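Side-chain contacts in RagB/SusD domain protein (PDB 5J90), which binds chitin and, as a SusD homolog from a polysaccharide utilization locus, probably helps capture chitin chains at the outer membrane of Flavobacterium johnsoniae: residues A[47-50]-A[51-55]; A[74-78]-A[79-83]; A[84-87]-A[88-91]; A[469-472]-A[473-476]. All coordinates share one frame; numbering follows the deposited sequence.

Contact 1 of 4, residues A[47-50]-A[51-55]; sequences WVYQ and LQQGL
Tyr49 and Gly54 join through the backbone in a wider, pi-type turn near the end of helix 46-54. Tyr49 O takes two bonds there, from Gln53 N at 2.9 Å and from Gly54 N at 3.0 Å, the second reaching five residues on rather than four. One residue earlier the bond from Gln52 N to Val48 O (2.8 Å) is of the ordinary helical kind, and Leu55, which leaves helical geometry, gives only a weak bond to Gln50 O.

Among the polar and aromatic side chains, Tyr49 runs forward along the helix with CG anti to the backbone N (chi1 177°), which lays its ring against Gln53: CE1 of Tyr49 is 3.7 Å from Gln53 CB, ring and amide planes 45° apart. Both polar ends turn to Asp58, and Gln53 NE2 also reaches Glu431.

The apolar touches are lighter. Leu51 CD1 meets the Trp47 ring at its edge, 4.1 Å from CE3, while the aliphatic CG of Gln50 lies 3.8 Å from Leu55 CD1.

On one flank Leu51 and Leu55 pack on Trp85 of helix 83-108; on another Tyr49 and Gln50 meet Ile258 of helix 255-261.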
loop_
_atom_site.group_PDB
_atom_site.type_symbol
_atom_site.label_atom_id
_atom_site.label_comp_id
_atom_site.label_asym_id
_atom_site.label_seq_id
_atom_site.Cartn_x
_atom_site.Cartn_y
_atom_site.Cartn_z
ATOM N N TRP A 47 8.134 -7.486 33.578
ATOM C CA TRP A 47 7.507 -8.502 32.748
ATOM C C TRP A 47 6.513 -7.889 31.769
ATOM O O TRP A 47 6.283 -8.440 30.694
ATOM C CB TRP A 47 6.872 -9.635 33.586
ATOM C CG TRP A 47 5.693 -9.252 34.444
ATOM C CD1 TRP A 47 5.711 -8.912 35.770
ATOM C CD2 TRP A 47 4.322 -9.214 34.041
ATOM N NE1 TRP A 47 4.435 -8.645 36.204
ATOM C CE2 TRP A 47 3.564 -8.825 35.167
ATOM C CE3 TRP A 47 3.660 -9.467 32.836
ATOM C CZ2 TRP A 47 2.175 -8.684 35.120
ATOM C CZ3 TRP A 47 2.280 -9.318 32.789
ATOM C CH2 TRP A 47 1.554 -8.935 33.926
ATOM N N VAL A 48 5.927 -6.748 32.132
ATOM C CA VAL A 48 5.039 -6.059 31.200
ATOM C C VAL A 48 5.836 -5.426 30.056
ATOM O O VAL A 48 5.434 -5.548 28.901
ATOM C CB VAL A 48 4.118 -5.028 31.883
ATOM C CG1 VAL A 48 3.318 -4.261 30.836
ATOM C CG2 VAL A 48 3.162 -5.731 32.860
ATOM N N TYR A 49 6.961 -4.765 30.346
ATOM C CA TYR A 49 7.798 -4.256 29.254
ATOM C C TYR A 49 8.188 -5.381 28.291
ATOM O O TYR A 49 8.188 -5.204 27.065
ATOM C CB TYR A 49 9.067 -3.526 29.751
ATOM C CG TYR A 49 9.896 -3.118 28.551
ATOM C CD1 TYR A 49 9.628 -1.938 27.877
ATOM C CD2 TYR A 49 10.867 -3.961 28.027
ATOM C CE1 TYR A 49 10.334 -1.584 26.738
ATOM C CE2 TYR A 49 11.574 -3.621 26.890
ATOM C CZ TYR A 49 11.302 -2.427 26.247
ATOM O OH TYR A 49 12.000 -2.097 25.101
ATOM N N GLN A 50 8.547 -6.535 28.842
ATOM C CA GLN A 50 8.961 -7.652 28.020
ATOM C C GLN A 50 7.888 -7.982 26.978
ATOM O O GLN A 50 8.215 -8.321 25.844
ATOM C CB GLN A 50 9.253 -8.877 28.899
ATOM C CG GLN A 50 9.894 -10.024 28.152
ATOM C CD GLN A 50 10.176 -11.209 29.045
ATOM O OE1 GLN A 50 9.426 -11.489 29.985
ATOM N NE2 GLN A 50 11.252 -11.919 28.750
ATOM N N LEU A 51 6.613 -7.872 27.356
ATOM C CA LEU A 51 5.513 -8.168 26.428
ATOM C C LEU A 51 5.120 -6.961 25.562
ATOM O O LEU A 51 4.735 -7.115 24.403
ATOM C CB LEU A 51 4.291 -8.695 27.194
ATOM C CG LEU A 51 4.549 -9.995 27.958
ATOM C CD1 LEU A 51 3.342 -10.318 28.824
ATOM C CD2 LEU A 51 4.831 -11.127 26.993
ATOM N N GLN A 52 5.228 -5.763 26.123
ATOM C CA GLN A 52 4.864 -4.551 25.402
ATOM C C GLN A 52 5.809 -4.270 24.247
ATOM O O GLN A 52 5.366 -3.840 23.179
ATOM C CB GLN A 52 4.870 -3.352 26.345
ATOM C CG GLN A 52 4.341 -2.094 25.672
ATOM C CD GLN A 52 4.973 -0.819 26.198
ATOM O OE1 GLN A 52 6.012 -0.852 26.865
ATOM N NE2 GLN A 52 4.349 0.313 25.896
ATOM N N GLN A 53 7.108 -4.491 24.456
ATOM C CA GLN A 53 8.084 -4.180 23.421
ATOM C C GLN A 53 9.218 -5.202 23.317
ATOM O O GLN A 53 9.752 -5.439 22.235
ATOM C CB GLN A 53 8.639 -2.763 23.624
ATOM C CG GLN A 53 9.572 -2.342 22.501
ATOM C CD GLN A 53 9.968 -0.864 22.522
ATOM O OE1 GLN A 53 9.192 0.029 22.891
ATOM N NE2 GLN A 53 11.192 -0.606 22.108
ATOM N N GLY A 54 9.588 -5.820 24.439
ATOM C CA GLY A 54 10.761 -6.678 24.473
ATOM C C GLY A 54 10.726 -7.885 23.556
ATOM O O GLY A 54 11.766 -8.340 23.066
ATOM N N LEU A 55 9.525 -8.409 23.327
ATOM C CA LEU A 55 9.351 -9.614 22.519
ATOM C C LEU A 55 8.671 -9.315 21.177
ATOM O O LEU A 55 8.191 -10.222 20.485
ATOM C CB LEU A 55 8.573 -10.679 23.307
ATOM C CG LEU A 55 9.367 -11.285 24.470
ATOM C CD1 LEU A 55 8.478 -12.124 25.373
ATOM C CD2 LEU A 55 10.498 -12.131 23.919
#

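Contact 2 of 4, residues A[74-78]-A[79-83]; sequences VNNTT and YALLD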
loop_
_atom_site.group_PDB
_atom_site.type_symbol
_atom_site.label_atom_id
_atom_site.label_comp_id
_atom_site.label_asym_id
_atom_site.label_seq_id
_atom_site.Cartn_x
_atom_site.Cartn_y
_atom_site.Cartn_z
ATOM N N VAL A 74 7.522 -21.398 18.950
ATOM C CA VAL A 74 6.504 -20.908 18.033
ATOM C C VAL A 74 5.941 -19.632 18.645
ATOM O O VAL A 74 5.086 -19.664 19.521
ATOM C CB VAL A 74 5.399 -21.978 17.826
ATOM C CG1 VAL A 74 4.288 -21.470 16.919
ATOM C CG2 VAL A 74 6.015 -23.260 17.268
ATOM N N ASN A 75 6.454 -18.491 18.202
ATOM C CA ASN A 75 6.170 -17.252 18.913
ATOM C C ASN A 75 6.478 -16.053 18.024
ATOM O O ASN A 75 6.751 -16.226 16.835
ATOM C CB ASN A 75 6.953 -17.211 20.241
ATOM C CG ASN A 75 8.457 -17.292 20.043
ATOM O OD1 ASN A 75 9.033 -16.531 19.264
ATOM N ND2 ASN A 75 9.111 -18.221 20.748
ATOM N N ASN A 76 6.434 -14.842 18.582
ATOM C CA ASN A 76 6.648 -13.635 17.778
ATOM C C ASN A 76 7.954 -13.690 16.986
ATOM O O ASN A 76 8.028 -13.160 15.875
ATOM C CB ASN A 76 6.703 -12.387 18.665
ATOM C CG ASN A 76 5.334 -11.846 19.059
ATOM O OD1 ASN A 76 4.279 -12.343 18.653
ATOM N ND2 ASN A 76 5.357 -10.801 19.875
ATOM N N THR A 77 8.992 -14.309 17.555
ATOM C CA THR A 77 10.308 -14.312 16.907
ATOM C C THR A 77 10.359 -15.227 15.685
ATOM O O THR A 77 11.237 -15.075 14.833
ATOM C CB THR A 77 11.469 -14.677 17.864
ATOM O OG1 THR A 77 11.491 -16.092 18.093
ATOM C CG2 THR A 77 11.318 -13.946 19.196
ATOM N N THR A 78 9.427 -16.178 15.610
ATOM C CA THR A 78 9.310 -17.052 14.441
ATOM C C THR A 78 8.020 -16.756 13.673
ATOM O O THR A 78 7.525 -17.581 12.901
ATOM C CB THR A 78 9.420 -18.540 14.840
ATOM O OG1 THR A 78 8.502 -18.807 15.909
ATOM C CG2 THR A 78 10.844 -18.853 15.320
ATOM N N TYR A 79 7.504 -15.548 13.885
ATOM C CA TYR A 79 6.401 -14.985 13.105
ATOM C C TYR A 79 5.060 -15.687 13.320
ATOM O O TYR A 79 4.159 -15.594 12.481
ATOM C CB TYR A 79 6.747 -14.904 11.614
ATOM C CG TYR A 79 7.949 -14.030 11.284
ATOM C CD1 TYR A 79 8.534 -13.203 12.238
ATOM C CD2 TYR A 79 8.492 -14.030 10.002
ATOM C CE1 TYR A 79 9.636 -12.398 11.921
ATOM C CE2 TYR A 79 9.581 -13.228 9.676
ATOM C CZ TYR A 79 10.149 -12.415 10.636
ATOM O OH TYR A 79 11.233 -11.626 10.325
ATOM N N ALA A 80 4.932 -16.377 14.450
ATOM C CA ALA A 80 3.635 -16.820 14.943
ATOM C C ALA A 80 3.212 -15.804 15.997
ATOM O O ALA A 80 3.575 -15.912 17.169
ATOM C CB ALA A 80 3.726 -18.241 15.542
ATOM N N LEU A 81 2.467 -14.788 15.575
ATOM C CA LEU A 81 2.145 -13.705 16.498
ATOM C C LEU A 81 1.261 -14.223 17.620
ATOM O O LEU A 81 0.252 -14.892 17.366
ATOM C CB LEU A 81 1.477 -12.532 15.770
ATOM C CG LEU A 81 2.299 -11.867 14.659
ATOM C CD1 LEU A 81 1.596 -10.612 14.162
ATOM C CD2 LEU A 81 3.702 -11.535 15.146
ATOM N N LEU A 82 1.645 -13.922 18.856
ATOM C CA LEU A 82 0.947 -14.461 20.025
ATOM C C LEU A 82 0.031 -13.417 20.648
ATOM O O LEU A 82 0.497 -12.429 21.225
ATOM C CB LEU A 82 1.943 -15.004 21.057
ATOM C CG LEU A 82 2.848 -16.141 20.568
ATOM C CD1 LEU A 82 3.729 -16.658 21.703
ATOM C CD2 LEU A 82 2.048 -17.295 19.952
ATOM N N ASP A 83 -1.276 -13.629 20.515
ATOM C CA ASP A 83 -2.252 -12.653 20.998
ATOM C C ASP A 83 -2.137 -12.422 22.502
ATOM O O ASP A 83 -2.404 -11.324 22.988
ATOM C CB ASP A 83 -3.679 -13.088 20.661
ATOM C CG ASP A 83 -3.993 -13.008 19.172
ATOM O OD1 ASP A 83 -3.090 -12.723 18.348
ATOM O OD2 ASP A 83 -5.164 -13.262 18.818
#
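Asn76 reaches across to Leu82 because its CG sits anti to its carbonyl carbon (chi1 -82°) and its amide is turned almost flush with the CA-CB bond (chi2 -3°), leaving OD1 to accept from Leu82 N at 3.1 Å. Residues 75-80 around it form an Asx turn running into a geometry that fits a Schellman motif. The Asx turn belongs to Asn75, whose OD1 takes both the backbone N and the hydroxyl of Thr77, each in its carbonyl plane. In the Schellman part Tyr79 adopts a left-handed backbone (phi 68°), so that Ala80 N bonds to Asn75 O (3.0 Å) and Tyr79 N to Asn76 O (3.2 Å). Asn75 O also accepts from Thr78 N, its two donors arriving from opposite faces of the carbonyl plane.

The other end of the Asn76 amide is gripped as well: ND2 donates to Leu55 O, just past the end of helix 46-54, and to Asn86 OD1 in helix 83-108. Leu82, at the N-cap position of helix 83-108, folds back over the turn, with CD1 3.6 Å from Asn75 CB. Beside it, CG1 of Val74 rests 3.6 Å from the CB of Ala80.

Contact 3 of 4, residues A[84-87]-A[88-91]; sequences NWNG and FIWD
The N-H groups of Phe88 and Ile89 give no bond to the carbonyls four residues back, and the helix kinks there; Phe88 N makes only a weak bond to Trp85 O, and Ile89 N reaches Asn86 O at 3.1 Å from well above the carbonyl plane. Regular geometry returns with Asp91, whose N bonds to Gly87 O at 3.0 Å, nearly straight at the hydrogen (168°).

The side chains of the second half lean back on the carbonyls of the first. Phe88 has CG anti to its carbonyl carbon (chi1 -80°), and this swings the ring back along the helix until one edge faces two backbone oxygens: CD1 of Phe88 is 3.4 Å from Trp85 O, and CE1 is 3.5 Å from Asn84 O, which lies in the ring plane. Ile89 does much the same with an aliphatic branch, its CG1 3.4 Å from Asn86 O. Trp90 turns the other way, its indole leading off to Phe134, which it meets edge-to-face, and to Tyr151. Asp91 bends back so that OD2 comes within 3.3 Å of Gly87 O, although both are acceptors; its other oxygen, OD1, is held by the hydroxyl of Ser473.

Chemically, where the regular bonding is broken, the ring edge of Phe88 lies against the carbonyl oxygens of Asn84 and Trp85, and its slightly positive rim probably suits them. The approach of Asp91 OD2 to Gly87 O is probably mildly unfavourable, and the bonds of Asp91 N to Gly87 O and of OD1 to Ser473 help to offset it.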
loop_
_atom_site.group_PDB
_atom_site.type_symbol
_atom_site.label_atom_id
_atom_site.label_comp_id
_atom_site.label_asym_id
_atom_site.label_seq_id
_atom_site.Cartn_x
_atom_site.Cartn_y
_atom_site.Cartn_z
ATOM N N ASN A 84 -1.739 -13.463 23.233
ATOM C CA ASN A 84 -1.589 -13.355 24.679
ATOM C C ASN A 84 -0.404 -12.471 25.079
ATOM O O ASN A 84 -0.375 -11.916 26.173
ATOM C CB ASN A 84 -1.493 -14.742 25.335
ATOM C CG ASN A 84 -0.471 -15.642 24.664
ATOM O OD1 ASN A 84 -0.511 -15.853 23.451
ATOM N ND2 ASN A 84 0.443 -16.198 25.458
ATOM N N TRP A 85 0.560 -12.320 24.176
ATOM C CA TRP A 85 1.668 -11.386 24.394
ATOM C C TRP A 85 1.304 -9.975 23.941
ATOM O O TRP A 85 1.482 -8.999 24.670
ATOM C CB TRP A 85 2.900 -11.825 23.603
ATOM C CG TRP A 85 3.594 -13.061 24.107
ATOM C CD1 TRP A 85 3.186 -13.906 25.107
ATOM C CD2 TRP A 85 4.833 -13.583 23.618
ATOM N NE1 TRP A 85 4.111 -14.920 25.269
ATOM C CE2 TRP A 85 5.129 -14.742 24.367
ATOM C CE3 TRP A 85 5.728 -13.177 22.621
ATOM C CZ2 TRP A 85 6.280 -15.499 24.144
ATOM C CZ3 TRP A 85 6.869 -13.926 22.402
ATOM C CH2 TRP A 85 7.138 -15.078 23.163
ATOM N N ASN A 86 0.784 -9.883 22.722
ATOM C CA ASN A 86 0.691 -8.597 22.039
ATOM C C ASN A 86 -0.449 -7.712 22.520
ATOM O O ASN A 86 -0.432 -6.496 22.324
ATOM C CB ASN A 86 0.651 -8.814 20.525
ATOM C CG ASN A 86 1.897 -9.508 20.015
ATOM O OD1 ASN A 86 2.994 -9.278 20.532
ATOM N ND2 ASN A 86 1.741 -10.368 19.017
ATOM N N GLY A 87 -1.441 -8.308 23.175
ATOM C CA GLY A 87 -2.513 -7.534 23.766
ATOM C C GLY A 87 -2.027 -6.516 24.783
ATOM O O GLY A 87 -2.644 -5.469 24.956
ATOM N N PHE A 88 -0.911 -6.809 25.441
ATOM C CA PHE A 88 -0.347 -5.888 26.426
ATOM C C PHE A 88 -0.020 -4.513 25.847
ATOM O O PHE A 88 -0.141 -3.499 26.540
ATOM C CB PHE A 88 0.905 -6.490 27.074
ATOM C CG PHE A 88 0.602 -7.488 28.154
ATOM C CD1 PHE A 88 0.351 -8.815 27.846
ATOM C CD2 PHE A 88 0.555 -7.087 29.480
ATOM C CE1 PHE A 88 0.058 -9.737 28.856
ATOM C CE2 PHE A 88 0.267 -8.000 30.494
ATOM C CZ PHE A 88 0.021 -9.326 30.178
ATOM N N ILE A 89 0.388 -4.476 24.579
ATOM C CA ILE A 89 0.742 -3.212 23.935
ATOM C C ILE A 89 -0.460 -2.276 23.947
ATOM O O ILE A 89 -0.379 -1.120 24.371
ATOM C CB ILE A 89 1.171 -3.438 22.470
ATOM C CG1 ILE A 89 2.287 -4.483 22.367
ATOM C CG2 ILE A 89 1.575 -2.114 21.830
ATOM C CD1 ILE A 89 2.526 -4.969 20.941
ATOM N N TRP A 90 -1.592 -2.795 23.481
ATOM C CA TRP A 90 -2.809 -2.012 23.385
ATOM C C TRP A 90 -3.342 -1.672 24.777
ATOM O O TRP A 90 -3.660 -0.514 25.080
ATOM C CB TRP A 90 -3.847 -2.809 22.593
ATOM C CG TRP A 90 -5.136 -2.101 22.318
ATOM C CD1 TRP A 90 -6.193 -1.934 23.169
ATOM C CD2 TRP A 90 -5.522 -1.499 21.080
ATOM N NE1 TRP A 90 -7.208 -1.246 22.539
ATOM C CE2 TRP A 90 -6.819 -0.968 21.252
ATOM C CE3 TRP A 90 -4.892 -1.350 19.838
ATOM C CZ2 TRP A 90 -7.498 -0.308 20.225
ATOM C CZ3 TRP A 90 -5.569 -0.693 18.823
ATOM C CH2 TRP A 90 -6.847 -0.174 19.026
ATOM N N ASP A 91 -3.436 -2.684 25.632
ATOM C CA ASP A 91 -4.113 -2.494 26.909
ATOM C C ASP A 91 -3.373 -1.500 27.816
ATOM O O ASP A 91 -3.991 -0.590 28.379
ATOM C CB ASP A 91 -4.382 -3.843 27.586
ATOM C CG ASP A 91 -5.351 -4.713 26.784
ATOM O OD1 ASP A 91 -6.191 -4.149 26.061
ATOM O OD2 ASP A 91 -5.268 -5.959 26.869
#

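Contact 4 of 4, residues A[469-472]-A[473-476]; sequences NFVQ and SEKA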
loop_
_atom_site.group_PDB
_atom_site.type_symbol
_atom_site.label_atom_id
_atom_site.label_comp_id
_atom_site.label_asym_id
_atom_site.label_seq_id
_atom_site.Cartn_x
_atom_site.Cartn_y
_atom_site.Cartn_z
ATOM N N ASN A 469 -1.659 -7.793 14.667
ATOM C CA ASN A 469 -3.108 -7.923 14.502
ATOM C C ASN A 469 -3.900 -7.345 15.676
ATOM O O ASN A 469 -3.383 -7.242 16.796
ATOM C CB ASN A 469 -3.496 -9.388 14.249
ATOM C CG ASN A 469 -3.018 -10.315 15.349
ATOM O OD1 ASN A 469 -1.819 -10.400 15.633
ATOM N ND2 ASN A 469 -3.958 -11.004 15.992
ATOM N N PHE A 470 -5.142 -6.957 15.417
ATOM C CA PHE A 470 -5.971 -6.329 16.446
ATOM C C PHE A 470 -6.137 -7.264 17.655
ATOM O O PHE A 470 -6.135 -8.492 17.512
ATOM C CB PHE A 470 -7.320 -5.898 15.856
ATOM C CG PHE A 470 -7.206 -4.846 14.780
ATOM C CD1 PHE A 470 -6.478 -3.686 14.988
ATOM C CD2 PHE A 470 -7.839 -5.020 13.553
ATOM C CE1 PHE A 470 -6.387 -2.707 13.989
ATOM C CE2 PHE A 470 -7.747 -4.062 12.552
ATOM C CZ PHE A 470 -7.030 -2.908 12.764
ATOM N N VAL A 471 -6.267 -6.676 18.841
ATOM C CA VAL A 471 -6.066 -7.432 20.083
ATOM C C VAL A 471 -7.326 -8.082 20.674
ATOM O O VAL A 471 -8.469 -7.705 20.358
ATOM C CB VAL A 471 -5.361 -6.563 21.160
ATOM C CG1 VAL A 471 -4.067 -5.979 20.604
ATOM C CG2 VAL A 471 -6.282 -5.467 21.664
ATOM N N GLN A 472 -7.085 -9.048 21.558
ATOM C CA GLN A 472 -8.153 -9.861 22.131
ATOM C C GLN A 472 -9.160 -9.063 22.929
ATOM O O GLN A 472 -10.356 -9.325 22.844
ATOM C CB GLN A 472 -7.572 -10.948 23.037
ATOM C CG GLN A 472 -6.817 -12.024 22.314
ATOM C CD GLN A 472 -6.190 -13.019 23.282
ATOM O OE1 GLN A 472 -5.774 -12.655 24.384
ATOM N NE2 GLN A 472 -6.112 -14.263 22.865
ATOM N N SER A 473 -8.695 -8.103 23.718
ATOM C CA SER A 473 -9.615 -7.335 24.549
ATOM C C SER A 473 -10.599 -6.568 23.675
ATOM O O SER A 473 -11.757 -6.356 24.051
ATOM C CB SER A 473 -8.871 -6.382 25.479
ATOM O OG SER A 473 -8.223 -5.370 24.713
ATOM N N GLU A 474 -10.132 -6.159 22.498
ATOM C CA GLU A 474 -10.951 -5.410 21.554
ATOM C C GLU A 474 -11.944 -6.301 20.820
ATOM O O GLU A 474 -13.105 -5.931 20.661
ATOM C CB GLU A 474 -10.043 -4.655 20.574
ATOM C CG GLU A 474 -9.388 -3.436 21.202
ATOM C CD GLU A 474 -10.377 -2.310 21.371
ATOM O OE1 GLU A 474 -10.996 -1.912 20.358
ATOM O OE2 GLU A 474 -10.549 -1.830 22.514
ATOM N N LYS A 475 -11.497 -7.473 20.385
ATOM C CA LYS A 475 -12.432 -8.421 19.782
ATOM C C LYS A 475 -13.494 -8.857 20.782
ATOM O O LYS A 475 -14.632 -9.132 20.405
ATOM C CB LYS A 475 -11.695 -9.639 19.247
ATOM C CG LYS A 475 -10.811 -9.358 18.070
ATOM C CD LYS A 475 -10.038 -10.608 17.749
ATOM C CE LYS A 475 -9.263 -10.472 16.478
ATOM N NZ LYS A 475 -8.554 -11.747 16.200
ATOM N N ALA A 476 -13.130 -8.916 22.057
ATOM C CA ALA A 476 -14.067 -9.333 23.102
ATOM C C ALA A 476 -15.060 -8.238 23.473
ATOM O O ALA A 476 -16.274 -8.470 23.490
ATOM C CB ALA A 476 -13.302 -9.795 24.349
HETATM O O HOH W 1 -6.925 -11.080 18.701
#
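Val471 and Glu474 form the tight side of this helix start. From the N-cap position, Val471 offers its carbonyl oxygen to Lys475 N, a 3.0 Å bond lying in the carbonyl plane, and more weakly to Glu474 N. Its CG2 methyl is placed between its own N and carbonyl carbon (chi1 -54° measured to CG1), a rotation that turns it over the first turn, against Glu474 CG at 3.7 Å and Ser473 OG at 3.6 Å; that hydroxyl is itself hydrogen-bonded to Asp91 OD1. Glu474 CB closes on Val471 O from the same turn, and the chain then bends at chi2 (-74°), carrying the carboxylate off to Tyr151 and Asn478, which both donate to OE1.

The other side is looser and faces solvent. Lys475 stretches out fully extended from CG onward and runs back past the start of the helix, its CE 3.8 Å from Phe470 O. Lys475 NZ makes no direct bond to that oxygen; a water bridges them, accepting from NZ at 3.1 Å and donating to Phe470 O at 3.0 Å. Gln472 is exposed too, though its backbone O still takes the N-H of Ala476 at 2.9 Å.

The buried side rests on helix 83-108, where Trp90 touches both Val471 and Glu474, and on helix 479-489, where Val482 meets Glu474 and Val486 meets Phe470.

In the fold
From the N terminus the four contacts follow in series, and none nests in or crosses another. Contact 1 ends helix 46-54, contact 2 turns the loop that leads from strand 64-65 into helix 83-108, and contact 3 is the kinked first part of that helix. Contact 4 comes almost four hundred residues later and starts helix 472-477. Contacts 2 and 3 each touch the other three; only contacts 1 and 4 do not meet, some 10 Å apart at their nearest atoms, though each lies about 9 Å from contact 3 between centres. Asp83 OD1 adds a direct bond from contact 2 to Asn469 ND2 of contact 4, so segments distant in sequence meet round one helix.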